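Local coordinates for TRAP dicarboxylate transporter, DctP subunit (Anaerococcus prevoti, PDB 4N91), which binds D-glucuronate, in both alpha and beta forms, as the solute-binding component of a TRAP transport system, probably handing it on for uptake, at residues Y202-Q206 and S207-D211; E167-S170 and G171-I174; C92-N96 and A97-T101. All blocks are in the same frame, centred on the assembly; numbering follows the deposited sequence.

Contact 1: residues Y202-Q206 and S207-D211; sequences YTALQ and SGIID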
ATOM      1  N   TYR A 202      -0.323 -15.094   7.204  1.00 11.59           N
ATOM      2  CA  TYR A 202      -1.302 -16.162   7.401  1.00 13.38           C
ATOM      3  C   TYR A 202      -0.797 -17.217   8.402  1.00 13.22           C
ATOM      4  O   TYR A 202      -1.477 -17.568   9.350  1.00 14.33           O
ATOM      5  CB  TYR A 202      -1.619 -16.796   6.058  1.00 13.77           C
ATOM      6  CG  TYR A 202      -2.518 -17.982   6.166  1.00 18.02           C
ATOM      7  CD1 TYR A 202      -3.883 -17.827   6.289  1.00 18.43           C
ATOM      8  CD2 TYR A 202      -1.992 -19.265   6.153  1.00 24.30           C
ATOM      9  CE1 TYR A 202      -4.723 -18.947   6.381  1.00 24.55           C
ATOM     10  CE2 TYR A 202      -2.812 -20.377   6.265  1.00 28.83           C
ATOM     11  CZ  TYR A 202      -4.171 -20.205   6.370  1.00 31.58           C
ATOM     12  OH  TYR A 202      -5.001 -21.302   6.455  1.00 34.35           O
ATOM     13  N   THR A 203       0.402 -17.736   8.162  1.00 14.66           N
ATOM     14  CA  THR A 203       0.962 -18.745   9.049  1.00 14.67           C
ATOM     15  C   THR A 203       1.296 -18.194  10.435  1.00 14.92           C
ATOM     16  O   THR A 203       1.191 -18.918  11.423  1.00 15.28           O
ATOM     17  CB  THR A 203       2.207 -19.423   8.425  1.00 18.86           C
ATOM     18  OG1 THR A 203       3.165 -18.447   8.113  1.00 22.37           O
ATOM     19  CG2 THR A 203       1.851 -20.151   7.145  1.00 19.68           C
ATOM     20  N   ALA A 204       1.660 -16.917  10.522  1.00 12.66           N
ATOM     21  CA  ALA A 204       1.941 -16.303  11.803  1.00 13.55           C
ATOM     22  C   ALA A 204       0.646 -16.223  12.623  1.00 16.49           C
ATOM     23  O   ALA A 204       0.661 -16.443  13.827  1.00 15.89           O
ATOM     24  CB  ALA A 204       2.569 -14.960  11.634  1.00 15.74           C
ATOM     25  N   LEU A 205      -0.478 -15.914  11.971  1.00 13.89           N
ATOM     26  CA  LEU A 205      -1.772 -15.902  12.660  1.00 14.54           C
ATOM     27  C   LEU A 205      -2.175 -17.323  13.106  1.00 13.95           C
ATOM     28  O   LEU A 205      -2.639 -17.532  14.225  1.00 17.46           O
ATOM     29  CB  LEU A 205      -2.864 -15.337  11.746  1.00 13.70           C
ATOM     30  CG  LEU A 205      -2.792 -13.845  11.438  1.00 15.77           C
ATOM     31  CD1 LEU A 205      -3.657 -13.539  10.226  1.00 17.77           C
ATOM     32  CD2 LEU A 205      -3.200 -12.988  12.643  1.00 19.72           C
ATOM     33  N   GLN A 206      -2.012 -18.276  12.212  1.00 14.15           N
ATOM     34  CA  GLN A 206      -2.415 -19.642  12.488  1.00 19.56           C
ATOM     35  C   GLN A 206      -1.624 -20.220  13.660  1.00 20.39           C
ATOM     36  O   GLN A 206      -2.172 -20.944  14.494  1.00 22.75           O
ATOM     37  CB  GLN A 206      -2.192 -20.507  11.247  1.00 21.57           C
ATOM     38  CG  GLN A 206      -2.675 -21.932  11.411  1.00 36.54           C
ATOM     39  CD  GLN A 206      -4.162 -22.016  11.705  1.00 50.16           C
ATOM     40  OE1 GLN A 206      -4.949 -21.200  11.219  1.00 51.21           O
ATOM     41  NE2 GLN A 206      -4.557 -23.017  12.502  1.00 59.02           N
ATOM     42  N   SER A 207      -0.340 -19.900  13.734  1.00 16.39           N
ATOM     43  CA  SER A 207       0.533 -20.479  14.760  1.00 19.02           C
ATOM     44  C   SER A 207       0.467 -19.720  16.090  1.00 21.97           C
ATOM     45  O   SER A 207       1.049 -20.153  17.079  1.00 22.20           O
ATOM     46  CB  SER A 207       1.976 -20.493  14.265  1.00 19.38           C
ATOM     47  OG  SER A 207       2.486 -19.160  14.197  1.00 23.64           O
ATOM     48  N   GLY A 208      -0.217 -18.583  16.102  1.00 17.58           N
ATOM     49  CA  GLY A 208      -0.396 -17.805  17.307  1.00 19.10           C
ATOM     50  C   GLY A 208       0.799 -16.933  17.650  1.00 16.27           C
ATOM     51  O   GLY A 208       0.848 -16.363  18.725  1.00 20.17           O
ATOM     52  N   ILE A 209       1.736 -16.789  16.721  1.00 14.72           N
ATOM     53  CA  ILE A 209       2.883 -15.903  16.889  1.00 16.43           C
ATOM     54  C   ILE A 209       2.450 -14.438  16.969  1.00 15.83           C
ATOM     55  O   ILE A 209       3.079 -13.630  17.647  1.00 16.70           O
ATOM     56  CB  ILE A 209       3.855 -16.150  15.723  1.00 21.88           C
ATOM     57  CG1 ILE A 209       4.695 -17.384  16.051  1.00 32.90           C
ATOM     58  CG2 ILE A 209       4.711 -14.969  15.445  1.00 28.83           C
ATOM     59  CD1 ILE A 209       5.468 -17.885  14.855  1.00 36.61           C
ATOM     60  N   ILE A 210       1.361 -14.115  16.277  1.00 14.55           N
ATOM     61  CA  ILE A 210       0.721 -12.804  16.376  1.00 13.66           C
ATOM     62  C   ILE A 210      -0.753 -13.007  16.708  1.00 14.59           C
ATOM     63  O   ILE A 210      -1.311 -14.059  16.417  1.00 14.89           O
ATOM     64  CB  ILE A 210       0.842 -11.990  15.073  1.00 12.72           C
ATOM     65  CG1 ILE A 210       0.462 -12.838  13.870  1.00 15.10           C
ATOM     66  CG2 ILE A 210       2.250 -11.440  14.954  1.00 13.50           C
ATOM     67  CD1 ILE A 210       0.454 -12.093  12.559  1.00 16.62           C
ATOM     68  N   ASP A 211      -1.355 -11.974  17.287  1.00 14.74           N
ATOM     69  CA  ASP A 211      -2.742 -11.968  17.707  1.00 14.67           C
ATOM     70  C   ASP A 211      -3.696 -11.345  16.696  1.00 14.69           C
ATOM     71  O   ASP A 211      -4.915 -11.444  16.838  1.00 14.48           O
ATOM     72  CB  ASP A 211      -2.839 -11.209  19.027  1.00 14.88           C
ATOM     73  CG  ASP A 211      -2.022 -11.876  20.123  1.00 18.91           C
ATOM     74  OD1 ASP A 211      -2.307 -13.063  20.431  1.00 21.20           O
ATOM     75  OD2 ASP A 211      -1.096 -11.229  20.637  1.00 19.59           O
TER
HETATM   76  O   HOH W   1      -3.398 -15.893  16.300  1.00 26.33           O
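From Ala204 and Leu205 the last helical turn runs into a Schellman motif, in which Gly208 leaves helical geometry with a positive phi of 81° and the chain folds back on the helix end through Ile209 and Ile210. Thr203 O takes two bonds from one residue, the amide N of Ser207 at 2.9 Å and its OG at 3.1 Å. Ser207 OG sits between its own backbone N and carbonyl carbon (chi1 70°), which turns the hydroxyl back over the helix end and onto that oxygen. Gly208 N reaches Leu205 O at 3.2 Å from above the carbonyl plane, while weak bonds run from Ile209 N and Ile210 N to Ala204 O. A water donates to both Leu205 O and Ile210 O, a water-mediated tie between the helix end and the exit loop.

Beside these polar bonds lies a small apolar cluster. Ile210 places CG1 between its backbone N and carbonyl carbon (chi1 48°), and the branch runs back against Ala204 and Leu205: CD1 meets Ala204 CB at 3.7 Å and Leu205 CD2 at 3.8 Å. Leu205 and Ile210 cross obliquely, and Leu205 also packs on Val228 and Cys229. An alanine in place of Leu205 would probably leave one flank of Ile210 CD1 without its apolar partner and open a gap facing those two residues. Ile210 in turn lies about 4 Å, side chain to side chain, from the glucuronate-binding Arg175. The chemistry is thus divided: a serine, backbone amides and a water engage the carbonyls of Thr203, Ala204 and Leu205, and buried methyls hold the returning loop against the helix end close to a ligand-binding arginine.

Contact 2: residues E167-S170 and G171-I174; sequences EDLS and GLKI
Leu169 and Leu172 close a type II beta turn, with Leu172 N bonded to Leu169 O at 3.1 Å and Ser170 and Gly171 at its corners; the turn carries the chain from a short helical bend into strand 173-176. Gly171 takes the positive phi (78°) of the third turn position, where a CB would clash with Ser170 O. The turn bond is fairly straight (157° at the hydrogen), although Leu172 N stands above the plane of the carbonyl. Leu169 O is also bonded to Ser191 OG, which ties the turn to the start of the neighbouring parallel strand 192-195.

On the inner side three aliphatic side chains gather. Leu169 CD2 faces both partners, 4.3 Å from Leu172 CD1 and 4.2 Å from Ile174 CD1, and the Leu169 and Ile174 side chains cross at about a right angle. Both Leu169 and Ile174 also lie on Phe156 of strand 154-158, so the turn closes over a hydrophobic patch that includes Ile174, which immediately precedes the glucuronate-binding Arg175. Leu172 has CG anti to its carbonyl carbon (chi1 -59°), which swings the side chain back over the bend and brings CD1 to 3.4 Å from Asp168 O.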
ATOM      1  N   GLU A 167      -7.506   0.461  23.934  1.00 20.80           N
ATOM      2  CA  GLU A 167      -7.134  -0.397  25.065  1.00 22.67           C
ATOM      3  C   GLU A 167      -7.250  -1.911  24.773  1.00 20.91           C
ATOM      4  O   GLU A 167      -6.553  -2.710  25.394  1.00 22.46           O
ATOM      5  CB  GLU A 167      -7.918  -0.020  26.340  1.00 29.07           C
ATOM      6  CG  GLU A 167      -9.407  -0.202  26.236  1.00 44.45           C
ATOM      7  CD  GLU A 167     -10.139   0.298  27.478  1.00 56.18           C
ATOM      8  OE1 GLU A 167     -10.044  -0.365  28.529  1.00 54.25           O
ATOM      9  OE2 GLU A 167     -10.802   1.357  27.401  1.00 64.04           O
ATOM     10  N   ASP A 168      -8.109  -2.302  23.830  1.00 19.72           N
ATOM     11  CA  ASP A 168      -8.268  -3.709  23.464  1.00 19.81           C
ATOM     12  C   ASP A 168      -7.021  -4.288  22.760  1.00 18.82           C
ATOM     13  O   ASP A 168      -6.867  -5.517  22.650  1.00 19.89           O
ATOM     14  CB  ASP A 168      -9.498  -3.871  22.571  1.00 18.16           C
ATOM     15  CG  ASP A 168     -10.780  -3.433  23.263  1.00 24.24           C
ATOM     16  OD1 ASP A 168     -10.871  -3.643  24.494  1.00 27.29           O
ATOM     17  OD2 ASP A 168     -11.685  -2.877  22.596  1.00 20.08           O
ATOM     18  N   LEU A 169      -6.133  -3.408  22.314  1.00 18.11           N
ATOM     19  CA  LEU A 169      -4.878  -3.820  21.666  1.00 16.37           C
ATOM     20  C   LEU A 169      -3.761  -4.042  22.674  1.00 20.49           C
ATOM     21  O   LEU A 169      -2.685  -4.526  22.327  1.00 18.94           O
ATOM     22  CB  LEU A 169      -4.448  -2.763  20.645  1.00 20.61           C
ATOM     23  CG  LEU A 169      -5.397  -2.617  19.447  1.00 19.76           C
ATOM     24  CD1 LEU A 169      -5.056  -1.360  18.678  1.00 23.34           C
ATOM     25  CD2 LEU A 169      -5.363  -3.849  18.542  1.00 17.87           C
ATOM     26  N   SER A 170      -4.015  -3.675  23.927  1.00 19.76           N
ATOM     27  CA  SER A 170      -3.021  -3.822  24.977  1.00 24.12           C
ATOM     28  C   SER A 170      -2.672  -5.288  25.230  1.00 21.34           C
ATOM     29  O   SER A 170      -3.550  -6.128  25.412  1.00 25.23           O
ATOM     30  CB  SER A 170      -3.540  -3.189  26.273  1.00 34.59           C
ATOM     31  OG  SER A 170      -2.642  -3.435  27.337  1.00 38.72           O
ATOM     32  N   GLY A 171      -1.383  -5.596  25.222  1.00 25.16           N
ATOM     33  CA  GLY A 171      -0.934  -6.961  25.438  1.00 30.36           C
ATOM     34  C   GLY A 171      -1.069  -7.866  24.218  1.00 29.24           C
ATOM     35  O   GLY A 171      -0.818  -9.079  24.303  1.00 29.53           O
ATOM     36  N   LEU A 172      -1.497  -7.302  23.092  1.00 20.85           N
ATOM     37  CA  LEU A 172      -1.529  -8.067  21.837  1.00 21.05           C
ATOM     38  C   LEU A 172      -0.279  -7.769  21.016  1.00 17.06           C
ATOM     39  O   LEU A 172       0.337  -6.693  21.134  1.00 21.08           O
ATOM     40  CB  LEU A 172      -2.749  -7.713  20.986  1.00 18.11           C
ATOM     41  CG  LEU A 172      -4.136  -7.933  21.603  1.00 23.72           C
ATOM     42  CD1 LEU A 172      -5.205  -7.682  20.554  1.00 21.13           C
ATOM     43  CD2 LEU A 172      -4.251  -9.314  22.193  1.00 24.97           C
ATOM     44  N   LYS A 173       0.078  -8.717  20.164  1.00 14.27           N
ATOM     45  CA  LYS A 173       1.138  -8.543  19.187  1.00 15.44           C
ATOM     46  C   LYS A 173       0.448  -8.456  17.833  1.00 14.58           C
ATOM     47  O   LYS A 173      -0.223  -9.409  17.406  1.00 14.76           O
ATOM     48  CB  LYS A 173       2.053  -9.771  19.174  1.00 17.48           C
ATOM     49  CG  LYS A 173       2.819  -9.975  20.478  1.00 22.25           C
ATOM     50  CD  LYS A 173       3.785 -11.136  20.344  1.00 24.72           C
ATOM     51  CE  LYS A 173       4.398 -11.524  21.680  1.00 29.18           C
ATOM     52  NZ  LYS A 173       5.512 -12.505  21.481  1.00 26.67           N
ATOM     53  N   ILE A 174       0.582  -7.306  17.177  1.00 13.37           N
ATOM     54  CA  ILE A 174      -0.128  -7.045  15.935  1.00 11.23           C
ATOM     55  C   ILE A 174       0.885  -6.920  14.826  1.00 10.76           C
ATOM     56  O   ILE A 174       1.833  -6.147  14.947  1.00 13.32           O
ATOM     57  CB  ILE A 174      -0.930  -5.735  16.022  1.00 13.33           C
ATOM     58  CG1 ILE A 174      -1.958  -5.831  17.154  1.00 15.88           C
ATOM     59  CG2 ILE A 174      -1.557  -5.400  14.693  1.00 16.50           C
ATOM     60  CD1 ILE A 174      -3.028  -6.901  16.961  1.00 14.48           C
TER

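Contact 3: residues C92-N96 and A97-T101; sequences CVASN and AILET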
ATOM      1  N   CYS A  92       8.435  -2.796  -9.807  1.00 14.77           N
ATOM      2  CA  CYS A  92       7.672  -3.572  -8.836  1.00 15.22           C
ATOM      3  C   CYS A  92       6.660  -2.718  -8.128  1.00 16.84           C
ATOM      4  O   CYS A  92       6.633  -1.503  -8.270  1.00 14.97           O
ATOM      5  CB  CYS A  92       8.580  -4.264  -7.848  1.00 15.08           C
ATOM      6  SG  CYS A  92       9.215  -3.270  -6.478  1.00 17.12           S
ATOM      7  N   VAL A  93       5.808  -3.380  -7.361  1.00 12.30           N
ATOM      8  CA  VAL A  93       4.829  -2.679  -6.555  1.00 11.12           C
ATOM      9  C   VAL A  93       5.245  -2.791  -5.112  1.00 13.61           C
ATOM     10  O   VAL A  93       5.481  -3.892  -4.624  1.00 15.40           O
ATOM     11  CB  VAL A  93       3.409  -3.280  -6.744  1.00 14.51           C
ATOM     12  CG1 VAL A  93       2.405  -2.592  -5.839  1.00 14.02           C
ATOM     13  CG2 VAL A  93       2.949  -3.133  -8.174  1.00 15.63           C
ATOM     14  N   ALA A  94       5.303  -1.650  -4.434  1.00 12.92           N
ATOM     15  CA  ALA A  94       5.641  -1.609  -3.020  1.00 14.63           C
ATOM     16  C   ALA A  94       4.666  -0.720  -2.267  1.00 16.35           C
ATOM     17  O   ALA A  94       4.300   0.351  -2.743  1.00 16.81           O
ATOM     18  CB  ALA A  94       7.051  -1.071  -2.836  1.00 16.85           C
ATOM     19  N   SER A  95       4.253  -1.139  -1.076  1.00 14.49           N
ATOM     20  CA  SER A  95       3.433  -0.278  -0.251  1.00 13.07           C
ATOM     21  C   SER A  95       4.227   0.941   0.165  1.00 13.04           C
ATOM     22  O   SER A  95       5.424   0.859   0.465  1.00 15.44           O
ATOM     23  CB  SER A  95       2.960  -1.011   1.001  1.00 15.05           C
ATOM     24  OG  SER A  95       2.203  -0.163   1.841  1.00 14.47           O
ATOM     25  N   ASN A  96       3.565   2.078   0.180  1.00 14.44           N
ATOM     26  CA  ASN A  96       4.198   3.307   0.646  1.00 13.22           C
ATOM     27  C   ASN A  96       4.789   3.111   2.051  1.00 14.44           C
ATOM     28  O   ASN A  96       5.771   3.767   2.431  1.00 15.69           O
ATOM     29  CB  ASN A  96       3.160   4.410   0.674  1.00 12.75           C
ATOM     30  CG  ASN A  96       3.765   5.774   0.787  1.00 20.20           C
ATOM     31  OD1 ASN A  96       4.167   6.360  -0.208  1.00 23.55           O
ATOM     32  ND2 ASN A  96       3.839   6.286   1.996  1.00 18.24           N
ATOM     33  N   ALA A  97       4.173   2.221   2.828  1.00 15.03           N
ATOM     34  CA  ALA A  97       4.608   1.972   4.201  1.00 17.05           C
ATOM     35  C   ALA A  97       6.105   1.672   4.265  1.00 18.06           C
ATOM     36  O   ALA A  97       6.783   2.091   5.195  1.00 17.21           O
ATOM     37  CB  ALA A  97       3.807   0.823   4.817  1.00 15.55           C
ATOM     38  N   ILE A  98       6.620   0.892   3.321  1.00 12.57           N
ATOM     39  CA  ILE A  98       8.016   0.487   3.396  1.00 16.42           C
ATOM     40  C   ILE A  98       8.971   1.439   2.691  1.00 15.32           C
ATOM     41  O   ILE A  98      10.162   1.432   2.947  1.00 16.34           O
ATOM     42  CB  ILE A  98       8.267  -0.962   2.915  1.00 16.08           C
ATOM     43  CG1 ILE A  98       8.074  -1.080   1.414  1.00 15.90           C
ATOM     44  CG2 ILE A  98       7.379  -1.992   3.715  1.00 15.61           C
ATOM     45  CD1 ILE A  98       8.614  -2.366   0.835  1.00 20.43           C
ATOM     46  N   LEU A  99       8.449   2.308   1.835  1.00 15.00           N
ATOM     47  CA  LEU A  99       9.316   3.204   1.080  1.00 14.94           C
ATOM     48  C   LEU A  99       9.917   4.287   1.964  1.00 14.86           C
ATOM     49  O   LEU A  99      10.966   4.827   1.642  1.00 16.70           O
ATOM     50  CB  LEU A  99       8.583   3.815  -0.090  1.00 15.87           C
ATOM     51  CG  LEU A  99       8.175   2.782  -1.155  1.00 17.24           C
ATOM     52  CD1 LEU A  99       7.418   3.479  -2.263  1.00 19.61           C
ATOM     53  CD2 LEU A  99       9.368   2.039  -1.721  1.00 17.48           C
ATOM     54  N   GLU A 100       9.287   4.570   3.100  1.00 16.09           N
ATOM     55  CA  GLU A 100       9.832   5.549   4.039  1.00 16.83           C
ATOM     56  C   GLU A 100      11.202   5.177   4.589  1.00 20.77           C
ATOM     57  O   GLU A 100      11.899   6.034   5.079  1.00 22.38           O
ATOM     58  CB  GLU A 100       8.849   5.803   5.187  1.00 19.30           C
ATOM     59  CG  GLU A 100       8.631   4.616   6.093  1.00 18.55           C
ATOM     60  CD  GLU A 100       7.663   4.888   7.245  1.00 24.53           C
ATOM     61  OE1 GLU A 100       6.883   5.878   7.193  1.00 22.36           O
ATOM     62  OE2 GLU A 100       7.684   4.085   8.202  1.00 27.08           O
ATOM     63  N   THR A 101      11.588   3.908   4.506  1.00 20.41           N
ATOM     64  CA  THR A 101      12.906   3.483   4.955  1.00 21.51           C
ATOM     65  C   THR A 101      13.965   3.706   3.871  1.00 20.72           C
ATOM     66  O   THR A 101      15.147   3.619   4.146  1.00 22.22           O
ATOM     67  CB  THR A 101      12.924   2.002   5.435  1.00 24.53           C
ATOM     68  OG1 THR A 101      12.622   1.114   4.352  1.00 23.35           O
ATOM     69  CG2 THR A 101      11.919   1.793   6.552  1.00 28.03           C
TER
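Ser95 N-caps the short, weakly bonded helix 96-99: its OG accepts from Ala97 N at 3.2 Å, at the point where central strand 91-95 of the five-stranded sheet gives way to helix. The motif belongs to the sugar pocket, for Ser95 touches the bound glucuronate. Its OG is anti to the backbone N (chi1 178°), which lays it alongside the first turn, 3.5 Å from Ala97 CB. That oxygen also bonds to Gln177 NE2, and Ser95 N donates to the ligand-binding Gln77 OE1, so the cap residue is held by two other residues of the pocket.

Two more amides of the turn bond to backbone oxygens. Ile98 N bonds to Ser95 O at 3.1 Å, coming from above the carbonyl plane, and Leu99 N makes a weak bond to Asn96 O. The buried polar side chains find partners across the fold: Asn96 ND2 donates to Trp106 O and Asn110 OD1, while Glu100 spreads its carboxylate over Thr181 OG1 and Asn110 ND2 through OE1 and Ser179 OG through OE2. With an amide N-H and two hydroxyls around it, that buried carboxylate is probably stabilised in its charged form.

Apolar contacts join the turn to the strand. Ala94 CB lies 4.0 Å from Leu99 CD2 and 4.2 Å from Ile98 CD1, and Val81 of helix 77-86 adjoins both Ala94 and Ile98. Further on, Ile98 O accepts both the amide and the hydroxyl of Thr101, whose OG1 arrives nearly along the C=O axis at 2.9 Å.

How the contacts relate
Along the chain contact 3 comes first, then contact 2, then contact 1. Contacts 1 and 2 are neighbours, with centres 14 Å apart, and join directly where Asp211 N lies 2.8 Å from Lys173 O, a probable hydrogen bond between the loop leaving helix 201-207 and strand 173-176. Contact 3 stands apart, its centre 23 Å from contact 1 and 25 Å from contact 2, at the end of a strand in the five-stranded sheet. In this periplasmic-binding-protein fold the glucuronate is touched by Ser95 of contact 3, whereas Ile210 of contact 1 packs near ligand-binding Arg175 and contact 2 ends at Ile174, directly before it, both side chains about 10 Å from the bound beta-glucuronate.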